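Local coordinates for protein acyltransferase (Streptococcus pneumoniae, PDB 5UG1) that probably transfers acetyl groups to peptidoglycan of the pneumococcal cell wall, as a peptidoglycan O-acetyltransferase, through its C-terminal catalytic domain, at residues Thr40-Glu43 with Ile44-Asn48; Asn80-Lys83 with Gly84-Met87; Pro92-Asp96 with Lys97-Thr101. All coordinates share one frame; numbering follows the deposited sequence.

In the fold
Three local contacts follow one another along a chain built on a parallel five-stranded sheet, and their chemistry changes with their place. Interactions 1 and 2 are partly buried and lie side by side, their centres about 12 Å apart: M45 and L46 of helix 38-50 pack against N80 at the end of helix 70-80. The first is held by helical backbone bonds, the second by apolar and ring contacts across a beta turn that leads into strand 86-90. Interaction 3 is a surface contact beyond the other end of that strand, about 30 Å from interaction 2 between centres, and there carboxylates, backbone N-H groups, a hydroxyl and water do the holding.

Interaction 1: residues Thr40-Glu43 with Ile44-Asn48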
ATOM      1  N   THR A  40      10.464   7.541   1.066  1.00 26.05           N
ATOM      2  CA  THR A  40      10.454   8.228  -0.222  1.00 24.94           C
ATOM      3  C   THR A  40       9.033   8.402  -0.749  1.00 23.63           C
ATOM      4  O   THR A  40       8.761   9.369  -1.469  1.00 22.77           O
ATOM      5  CB  THR A  40      11.328   7.498  -1.259  1.00 23.98           C
ATOM      6  OG1 THR A  40      10.804   6.195  -1.512  1.00 29.31           O
ATOM      7  CG2 THR A  40      12.763   7.368  -0.775  1.00 25.56           C
ATOM      8  N   ALA A  41       8.120   7.493  -0.393  1.00 21.90           N
ATOM      9  CA  ALA A  41       6.715   7.662  -0.757  1.00 23.10           C
ATOM     10  C   ALA A  41       6.126   8.924  -0.136  1.00 26.29           C
ATOM     11  O   ALA A  41       5.301   9.609  -0.759  1.00 23.78           O
ATOM     12  CB  ALA A  41       5.916   6.433  -0.320  1.00 17.53           C
ATOM     13  N   ASN A  42       6.514   9.221   1.109  1.00 25.17           N
ATOM     14  CA  ASN A  42       6.141  10.478   1.755  1.00 21.16           C
ATOM     15  C   ASN A  42       6.593  11.672   0.920  1.00 20.17           C
ATOM     16  O   ASN A  42       5.834  12.623   0.703  1.00 18.00           O
ATOM     17  CB  ASN A  42       6.771  10.529   3.156  1.00 17.76           C
ATOM     18  CG  ASN A  42       6.029  11.457   4.116  1.00 23.93           C
ATOM     19  OD1 ASN A  42       5.208  12.272   3.697  1.00 21.16           O
ATOM     20  ND2 ASN A  42       6.323  11.333   5.419  1.00 18.98           N
ATOM     21  N   GLU A  43       7.844  11.639   0.458  1.00 22.08           N
ATOM     22  CA  GLU A  43       8.383  12.724  -0.357  1.00 23.72           C
ATOM     23  C   GLU A  43       7.688  12.789  -1.715  1.00 20.02           C
ATOM     24  O   GLU A  43       7.329  13.877  -2.179  1.00 22.75           O
ATOM     25  CB  GLU A  43       9.892  12.538  -0.510  1.00 21.46           C
ATOM     26  CG  GLU A  43      10.668  12.583   0.829  1.00 21.90           C
ATOM     27  CD  GLU A  43      12.012  11.873   0.747  1.00 30.55           C
ATOM     28  OE1 GLU A  43      12.293  11.257  -0.306  1.00 30.14           O
ATOM     29  OE2 GLU A  43      12.787  11.918   1.729  1.00 23.95           O
ATOM     30  N   ILE A  44       7.471  11.631  -2.350  1.00 19.79           N
ATOM     31  CA  ILE A  44       6.737  11.572  -3.622  1.00 23.15           C
ATOM     32  C   ILE A  44       5.330  12.131  -3.460  1.00 20.87           C
ATOM     33  O   ILE A  44       4.845  12.890  -4.316  1.00 22.22           O
ATOM     34  CB  ILE A  44       6.698  10.125  -4.158  1.00 26.81           C
ATOM     35  CG1 ILE A  44       8.105   9.652  -4.538  1.00 26.65           C
ATOM     36  CG2 ILE A  44       5.753  10.002  -5.365  1.00 24.03           C
ATOM     37  CD1 ILE A  44       8.162   8.189  -4.957  1.00 25.78           C
ATOM     38  N   MET A  45       4.656  11.770  -2.354  1.00 18.48           N
ATOM     39  CA  MET A  45       3.299  12.249  -2.094  1.00 17.47           C
ATOM     40  C   MET A  45       3.229  13.775  -2.083  1.00 18.02           C
ATOM     41  O   MET A  45       2.403  14.377  -2.780  1.00 21.83           O
ATOM     42  CB  MET A  45       2.791  11.699  -0.763  1.00 25.32           C
ATOM     43  CG  MET A  45       1.349  12.128  -0.458  1.00 21.96           C
ATOM     44  SD  MET A  45       0.773  11.574   1.149  1.00 22.11           S
ATOM     45  CE  MET A  45       1.859  12.523   2.231  1.00 22.15           C
ATOM     46  N   LEU A  46       4.092  14.417  -1.286  1.00 18.39           N
ATOM     47  CA  LEU A  46       4.091  15.877  -1.193  1.00 25.69           C
ATOM     48  C   LEU A  46       4.585  16.537  -2.476  1.00 25.55           C
ATOM     49  O   LEU A  46       4.085  17.601  -2.862  1.00 28.25           O
ATOM     50  CB  LEU A  46       4.948  16.322  -0.021  1.00 27.40           C
ATOM     51  CG  LEU A  46       4.386  15.932   1.341  1.00 27.03           C
ATOM     52  CD1 LEU A  46       5.372  16.363   2.413  1.00 19.74           C
ATOM     53  CD2 LEU A  46       2.998  16.555   1.547  1.00 21.86           C
ATOM     54  N   ASN A  47       5.594  15.959  -3.132  1.00 23.98           N
ATOM     55  CA  ASN A  47       6.010  16.501  -4.423  1.00 24.59           C
ATOM     56  C   ASN A  47       4.832  16.536  -5.390  1.00 21.90           C
ATOM     57  O   ASN A  47       4.590  17.549  -6.058  1.00 22.88           O
ATOM     58  CB  ASN A  47       7.173  15.688  -5.002  1.00 29.44           C
ATOM     59  CG  ASN A  47       8.543  16.116  -4.441  1.00 32.48           C
ATOM     60  OD1 ASN A  47       8.719  17.232  -3.971  1.00 24.32           O
ATOM     61  ND2 ASN A  47       9.516  15.221  -4.516  1.00 30.33           N
ATOM     62  N   ASN A  48       4.056  15.448  -5.445  1.00 24.40           N
ATOM     63  CA  ASN A  48       2.897  15.412  -6.335  1.00 26.78           C
ATOM     64  C   ASN A  48       1.812  16.389  -5.888  1.00 28.08           C
ATOM     65  O   ASN A  48       1.180  17.042  -6.726  1.00 31.79           O
ATOM     66  CB  ASN A  48       2.335  13.991  -6.426  1.00 21.42           C
ATOM     67  CG  ASN A  48       3.048  13.136  -7.480  1.00 24.38           C
ATOM     68  OD1 ASN A  48       2.685  13.144  -8.662  1.00 29.01           O
ATOM     69  ND2 ASN A  48       4.047  12.385  -7.048  1.00 22.07           N
TER
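M45 and N42 lie three residues apart on one helix, and the methionine methyl CE lies 3.7 Å from the amide oxygen OD1 of N42, the two side chains crossing at a slant. Both CG atoms stand anti to the backbone N (chi1 -156° for N42, -178° for M45), and a bend at chi3 turns the methyl to that oxygen. On another side of the helix, I44 lays CG1 3.2 Å from the carbonyl oxygen of T40, the same oxygen that takes the I44 N-H at 2.7 Å. That bond is one of the i to i+4 series, with M45 N to A41 O, L46 N to N42 O and N47 N to E43 O. The carbonyl of I44 is gripped twice by N48: its backbone N comes from one face of the carbonyl plane, while ND2, at 2.9 Å from I44 O, comes from the other. The ND2 bond, with I44 O close to the amide plane, orients the N48 side chain back along the helix. Further out, E43 OE2 forms a salt bridge with K39, and T40 OG1 bonds to the backbone N of T37. A41, I44 and M45 rest on I9 of strand 6-10, while N42, M45 and L46 face helix 70-80.

Interaction 2: residues Asn80-Lys83 with Gly84-Met87; sequences NLPK and GHHM
L81, just before a type II beta turn from P82 to H85, packs against H85, the turn's last residue, in the helix-to-strand connection between helix 70-80 and strand 86-90 of the alpha/beta fold. L81 points toward the chain that follows the turn, and its chi1 of 178° extends the side chain away from its own amide nitrogen, which carries both methyls to the far limb. There CD1 lies 3.8 Å from CB of H85, and CD2 lies 3.8 Å from CB of M87. L81 and M87 run past each other in opposite directions, so the leucine fork touches H85, just before the strand, and M87 within it.

The H85 imidazole is turned differently. With chi1 at -62° its CG sits beside the backbone N, and the ring swings back over the turn to P82, where P82 CB lies 3.7 Å from H85 CD2. G84 adopts a positive phi of 98°, where any CB would be jammed against the carbonyl oxygen of K83; the turn itself therefore calls for glycine. Around the bend, the C-terminal segment is close at hand, K177 pairing with the backbones of G84 and H85 and reaching the carbonyl of L81 through NZ. M87 also packs on M45 of helix 38-50 and I60 of strand 57-61. At the ring's edge, near its plane, the carbonyl O of P82 comes within 3.2 Å of H85 CD2.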
ATOM      1  N   ASN A  80       1.435  14.112   7.032  1.00 24.58           N
ATOM      2  CA  ASN A  80       1.725  14.987   5.909  1.00 27.30           C
ATOM      3  C   ASN A  80       0.725  14.847   4.775  1.00 22.79           C
ATOM      4  O   ASN A  80       0.840  15.575   3.784  1.00 21.67           O
ATOM      5  CB  ASN A  80       3.148  14.736   5.404  1.00 22.67           C
ATOM      6  CG  ASN A  80       4.189  15.540   6.187  1.00 30.89           C
ATOM      7  OD1 ASN A  80       4.398  16.725   5.922  1.00 32.13           O
ATOM      8  ND2 ASN A  80       4.837  14.898   7.159  1.00 27.01           N
ATOM      9  N   LEU A  81      -0.243  13.942   4.894  1.00 21.79           N
ATOM     10  CA  LEU A  81      -1.298  13.859   3.895  1.00 20.59           C
ATOM     11  C   LEU A  81      -1.949  15.232   3.754  1.00 25.00           C
ATOM     12  O   LEU A  81      -2.347  15.825   4.766  1.00 19.48           O
ATOM     13  CB  LEU A  81      -2.346  12.817   4.288  1.00 17.48           C
ATOM     14  CG  LEU A  81      -3.538  12.654   3.346  1.00 25.04           C
ATOM     15  CD1 LEU A  81      -3.133  11.856   2.108  1.00 22.77           C
ATOM     16  CD2 LEU A  81      -4.712  11.998   4.055  1.00 21.63           C
ATOM     17  N   PRO A  82      -2.026  15.786   2.547  1.00 23.63           N
ATOM     18  CA  PRO A  82      -2.566  17.142   2.408  1.00 24.55           C
ATOM     19  C   PRO A  82      -4.064  17.139   2.612  1.00 25.89           C
ATOM     20  O   PRO A  82      -4.743  16.136   2.378  1.00 25.82           O
ATOM     21  CB  PRO A  82      -2.204  17.533   0.968  1.00 23.42           C
ATOM     22  CG  PRO A  82      -1.207  16.510   0.515  1.00 18.76           C
ATOM     23  CD  PRO A  82      -1.534  15.259   1.268  1.00 26.87           C
ATOM     24  N   LYS A  83      -4.570  18.281   3.071  1.00 22.76           N
ATOM     25  CA  LYS A  83      -6.005  18.482   3.176  1.00 25.81           C
ATOM     26  C   LYS A  83      -6.679  18.115   1.863  1.00 30.67           C
ATOM     27  O   LYS A  83      -6.154  18.393   0.782  1.00 22.42           O
ATOM     28  CB  LYS A  83      -6.301  19.945   3.524  1.00 35.57           C
ATOM     29  CG  LYS A  83      -5.934  20.313   4.945  1.00 48.69           C
ATOM     30  CD  LYS A  83      -6.267  21.773   5.266  1.00 60.99           C
ATOM     31  CE  LYS A  83      -5.016  22.655   5.267  1.00 64.03           C
ATOM     32  NZ  LYS A  83      -5.279  24.038   5.780  1.00 66.78           N
ATOM     33  N   GLY A  84      -7.842  17.468   1.966  1.00 25.03           N
ATOM     34  CA  GLY A  84      -8.674  17.189   0.817  1.00 28.92           C
ATOM     35  C   GLY A  84      -8.521  15.801   0.239  1.00 25.50           C
ATOM     36  O   GLY A  84      -9.153  15.501  -0.783  1.00 22.57           O
ATOM     37  N   HIS A  85      -7.710  14.951   0.858  1.00 22.30           N
ATOM     38  CA  HIS A  85      -7.429  13.618   0.352  1.00 21.57           C
ATOM     39  C   HIS A  85      -7.946  12.557   1.309  1.00 22.33           C
ATOM     40  O   HIS A  85      -8.123  12.797   2.506  1.00 21.57           O
ATOM     41  CB  HIS A  85      -5.928  13.429   0.139  1.00 18.82           C
ATOM     42  CG  HIS A  85      -5.347  14.358  -0.882  1.00 28.20           C
ATOM     43  ND1 HIS A  85      -5.308  14.056  -2.229  1.00 27.86           N
ATOM     44  CD2 HIS A  85      -4.789  15.586  -0.756  1.00 25.42           C
ATOM     45  CE1 HIS A  85      -4.739  15.053  -2.883  1.00 29.03           C
ATOM     46  NE2 HIS A  85      -4.419  15.994  -2.014  1.00 19.66           N
ATOM     47  N   HIS A  86      -8.205  11.380   0.756  1.00 19.74           N
ATOM     48  CA  HIS A  86      -8.364  10.158   1.522  1.00 19.59           C
ATOM     49  C   HIS A  86      -7.165   9.273   1.219  1.00 26.35           C
ATOM     50  O   HIS A  86      -6.658   9.266   0.095  1.00 24.87           O
ATOM     51  CB  HIS A  86      -9.665   9.431   1.173  1.00 20.65           C
ATOM     52  CG  HIS A  86     -10.033   8.351   2.150  1.00 23.76           C
ATOM     53  ND1 HIS A  86     -10.958   8.538   3.157  1.00 24.18           N
ATOM     54  CD2 HIS A  86      -9.604   7.072   2.268  1.00 23.71           C
ATOM     55  CE1 HIS A  86     -11.080   7.420   3.853  1.00 24.22           C
ATOM     56  NE2 HIS A  86     -10.268   6.515   3.337  1.00 24.09           N
ATOM     57  N   MET A  87      -6.705   8.541   2.219  1.00 24.08           N
ATOM     58  CA  MET A  87      -5.461   7.797   2.119  1.00 23.63           C
ATOM     59  C   MET A  87      -5.731   6.336   2.418  1.00 22.73           C
ATOM     60  O   MET A  87      -6.448   6.016   3.365  1.00 17.97           O
ATOM     61  CB  MET A  87      -4.421   8.357   3.092  1.00 23.32           C
ATOM     62  CG  MET A  87      -3.050   7.754   3.017  1.00 31.72           C
ATOM     63  SD  MET A  87      -2.027   8.459   4.340  1.00 33.03           S
ATOM     64  CE  MET A  87      -0.581   8.824   3.373  1.00 31.30           C
TER

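Interaction 3: residues Pro92-Asp96 with Lys97-Thr101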
ATOM      1  N   PRO A  92       2.478  -4.242   4.801  1.00 18.30           N
ATOM      2  CA  PRO A  92       3.523  -5.043   4.163  1.00 19.80           C
ATOM      3  C   PRO A  92       3.489  -6.484   4.648  1.00 23.82           C
ATOM      4  O   PRO A  92       2.963  -6.794   5.717  1.00 29.35           O
ATOM      5  CB  PRO A  92       4.815  -4.342   4.605  1.00 18.70           C
ATOM      6  CG  PRO A  92       4.468  -3.774   5.931  1.00 18.29           C
ATOM      7  CD  PRO A  92       3.007  -3.439   5.918  1.00 18.00           C
ATOM      8  N   TYR A  93       4.073  -7.370   3.840  1.00 24.36           N
ATOM      9  CA  TYR A  93       4.150  -8.788   4.188  1.00 21.28           C
ATOM     10  C   TYR A  93       5.535  -9.340   3.880  1.00 21.64           C
ATOM     11  O   TYR A  93       5.934  -9.407   2.711  1.00 20.92           O
ATOM     12  CB  TYR A  93       3.087  -9.595   3.446  1.00 20.20           C
ATOM     13  CG  TYR A  93       3.181 -11.071   3.718  1.00 30.26           C
ATOM     14  CD1 TYR A  93       2.782 -11.602   4.942  1.00 20.87           C
ATOM     15  CD2 TYR A  93       3.687 -11.943   2.754  1.00 23.87           C
ATOM     16  CE1 TYR A  93       2.884 -12.971   5.191  1.00 21.73           C
ATOM     17  CE2 TYR A  93       3.784 -13.302   2.991  1.00 30.25           C
ATOM     18  CZ  TYR A  93       3.387 -13.811   4.212  1.00 30.89           C
ATOM     19  OH  TYR A  93       3.487 -15.168   4.440  1.00 23.28           O
ATOM     20  N   GLU A  94       6.243  -9.748   4.932  1.00 21.42           N
ATOM     21  CA  GLU A  94       7.457 -10.565   4.863  1.00 19.71           C
ATOM     22  C   GLU A  94       7.089 -11.960   5.370  1.00 20.41           C
ATOM     23  O   GLU A  94       6.798 -12.142   6.559  1.00 21.71           O
ATOM     24  CB  GLU A  94       8.579  -9.932   5.696  1.00 23.71           C
ATOM     25  CG  GLU A  94       9.738 -10.867   6.083  1.00 26.55           C
ATOM     26  CD  GLU A  94      10.543 -11.332   4.877  1.00 34.52           C
ATOM     27  OE1 GLU A  94      11.275 -10.498   4.297  1.00 41.55           O
ATOM     28  OE2 GLU A  94      10.424 -12.521   4.496  1.00 26.55           O
ATOM     29  N   GLY A  95       7.085 -12.944   4.469  1.00 20.62           N
ATOM     30  CA  GLY A  95       6.607 -14.264   4.829  1.00 21.31           C
ATOM     31  C   GLY A  95       7.593 -15.131   5.584  1.00 26.53           C
ATOM     32  O   GLY A  95       7.169 -16.080   6.251  1.00 29.06           O
ATOM     33  N   ASP A  96       8.893 -14.848   5.496  1.00 22.79           N
ATOM     34  CA  ASP A  96       9.906 -15.686   6.149  1.00 21.81           C
ATOM     35  C   ASP A  96       9.942 -15.336   7.628  1.00 25.25           C
ATOM     36  O   ASP A  96      10.601 -14.378   8.033  1.00 24.79           O
ATOM     37  CB  ASP A  96      11.276 -15.487   5.512  1.00 26.61           C
ATOM     38  CG  ASP A  96      12.376 -16.347   6.170  1.00 29.58           C
ATOM     39  OD1 ASP A  96      12.147 -16.996   7.223  1.00 29.87           O
ATOM     40  OD2 ASP A  96      13.495 -16.359   5.626  1.00 29.91           O
ATOM     41  N   LYS A  97       9.264 -16.141   8.448  1.00 29.71           N
ATOM     42  CA  LYS A  97       9.170 -15.841   9.871  1.00 29.62           C
ATOM     43  C   LYS A  97      10.531 -15.866  10.559  1.00 31.01           C
ATOM     44  O   LYS A  97      10.656 -15.334  11.666  1.00 30.26           O
ATOM     45  CB  LYS A  97       8.208 -16.818  10.549  1.00 27.12           C
ATOM     46  CG  LYS A  97       6.748 -16.666  10.098  1.00 27.19           C
ATOM     47  CD  LYS A  97       5.843 -17.584  10.906  1.00 31.61           C
ATOM     48  CE  LYS A  97       4.504 -17.825  10.228  1.00 38.79           C
ATOM     49  NZ  LYS A  97       3.781 -19.030  10.790  1.00 40.58           N
ATOM     50  N   THR A  98      11.554 -16.441   9.930  1.00 30.79           N
ATOM     51  CA  THR A  98      12.882 -16.462  10.530  1.00 32.97           C
ATOM     52  C   THR A  98      13.706 -15.232  10.189  1.00 32.70           C
ATOM     53  O   THR A  98      14.801 -15.075  10.733  1.00 28.25           O
ATOM     54  CB  THR A  98      13.671 -17.716  10.108  1.00 33.80           C
ATOM     55  OG1 THR A  98      14.166 -17.562   8.765  1.00 35.48           O
ATOM     56  CG2 THR A  98      12.792 -18.954  10.192  1.00 26.11           C
ATOM     57  N   LYS A  99      13.217 -14.361   9.314  1.00 23.49           N
ATOM     58  CA  LYS A  99      13.991 -13.180   8.966  1.00 24.96           C
ATOM     59  C   LYS A  99      14.164 -12.298  10.190  1.00 31.02           C
ATOM     60  O   LYS A  99      13.227 -12.107  10.969  1.00 24.43           O
ATOM     61  CB  LYS A  99      13.310 -12.401   7.840  1.00 27.96           C
ATOM     62  CG  LYS A  99      13.830 -12.740   6.462  1.00 38.63           C
ATOM     63  CD  LYS A  99      15.052 -11.926   6.129  1.00 54.92           C
ATOM     64  CE  LYS A  99      15.030 -11.471   4.678  1.00 63.22           C
ATOM     65  NZ  LYS A  99      15.146 -12.622   3.746  1.00 67.64           N
ATOM     66  N   GLU A 100      15.377 -11.761  10.366  1.00 25.53           N
ATOM     67  CA  GLU A 100      15.614 -10.920  11.533  1.00 28.07           C
ATOM     68  C   GLU A 100      14.700  -9.695  11.553  1.00 28.59           C
ATOM     69  O   GLU A 100      14.524  -9.096  12.615  1.00 36.74           O
ATOM     70  CB  GLU A 100      17.091 -10.514  11.599  1.00 34.47           C
ATOM     71  CG  GLU A 100      18.039 -11.730  11.723  1.00 39.12           C
ATOM     72  CD  GLU A 100      19.460 -11.367  12.169  1.00 41.35           C
ATOM     73  OE1 GLU A 100      19.990 -10.330  11.717  1.00 41.46           O
ATOM     74  OE2 GLU A 100      20.054 -12.133  12.967  1.00 40.35           O
ATOM     75  N   THR A 101      14.089  -9.333  10.418  1.00 29.14           N
ATOM     76  CA  THR A 101      13.162  -8.202  10.322  1.00 26.19           C
ATOM     77  C   THR A 101      11.699  -8.614  10.329  1.00 25.90           C
ATOM     78  O   THR A 101      10.827  -7.742  10.210  1.00 25.66           O
ATOM     79  CB  THR A 101      13.414  -7.393   9.042  1.00 25.45           C
ATOM     80  OG1 THR A 101      13.346  -8.268   7.906  1.00 22.88           O
ATOM     81  CG2 THR A 101      14.769  -6.677   9.084  1.00 28.61           C
TER
HETATM   82  O   HOH W   1      12.252 -13.211   2.634  1.00 29.93           O
HETATM   83  O   HOH W   2      15.872 -16.266   7.235  1.00 42.84           O
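D96 and T98 carry the hydrogen bonds of this contact. OD1 of D96 accepts twice from T98: from the hydroxyl OG1 at 2.6 Å, on the syn side and 21° out of the carboxylate plane, and from the backbone N at 2.8 Å, above that plane. A fully trans first torsion (chi1 180°) swings the D96 carboxylate back so that OD1 reaches the T98 N-H. Just before the bend, E94 uses the anti lone pair of OE2 to accept the N-H of D96, which ties the E94 carboxylate to the backbone of D96.

The OD1 to T98 N bond makes an Asx turn, nested on a type I beta turn from D96 to K99, which the bond from K99 N to D96 O closes at 2.9 Å. Both lie within the loop that joins strand 86-90 to helix 102-118. E94 and D96 also pack on Q143, and E94 on V144, a residue of the pocket that holds the methanesulfonic acid.

Charge acts at longer range. K99 NZ lies 4.4 Å from E94 OE1 and 4.5 Å from D96 OD2, beyond salt-bridge distance, though the two carboxylates would probably favour its positive charge. Its aliphatic part crosses both acids at about a right angle, CG coming 3.7 Å from D96 OD2.

Water completes the set: one molecule links E94 OE2 to K99 NZ, and another donates to both D96 OD2 and T98 OG1.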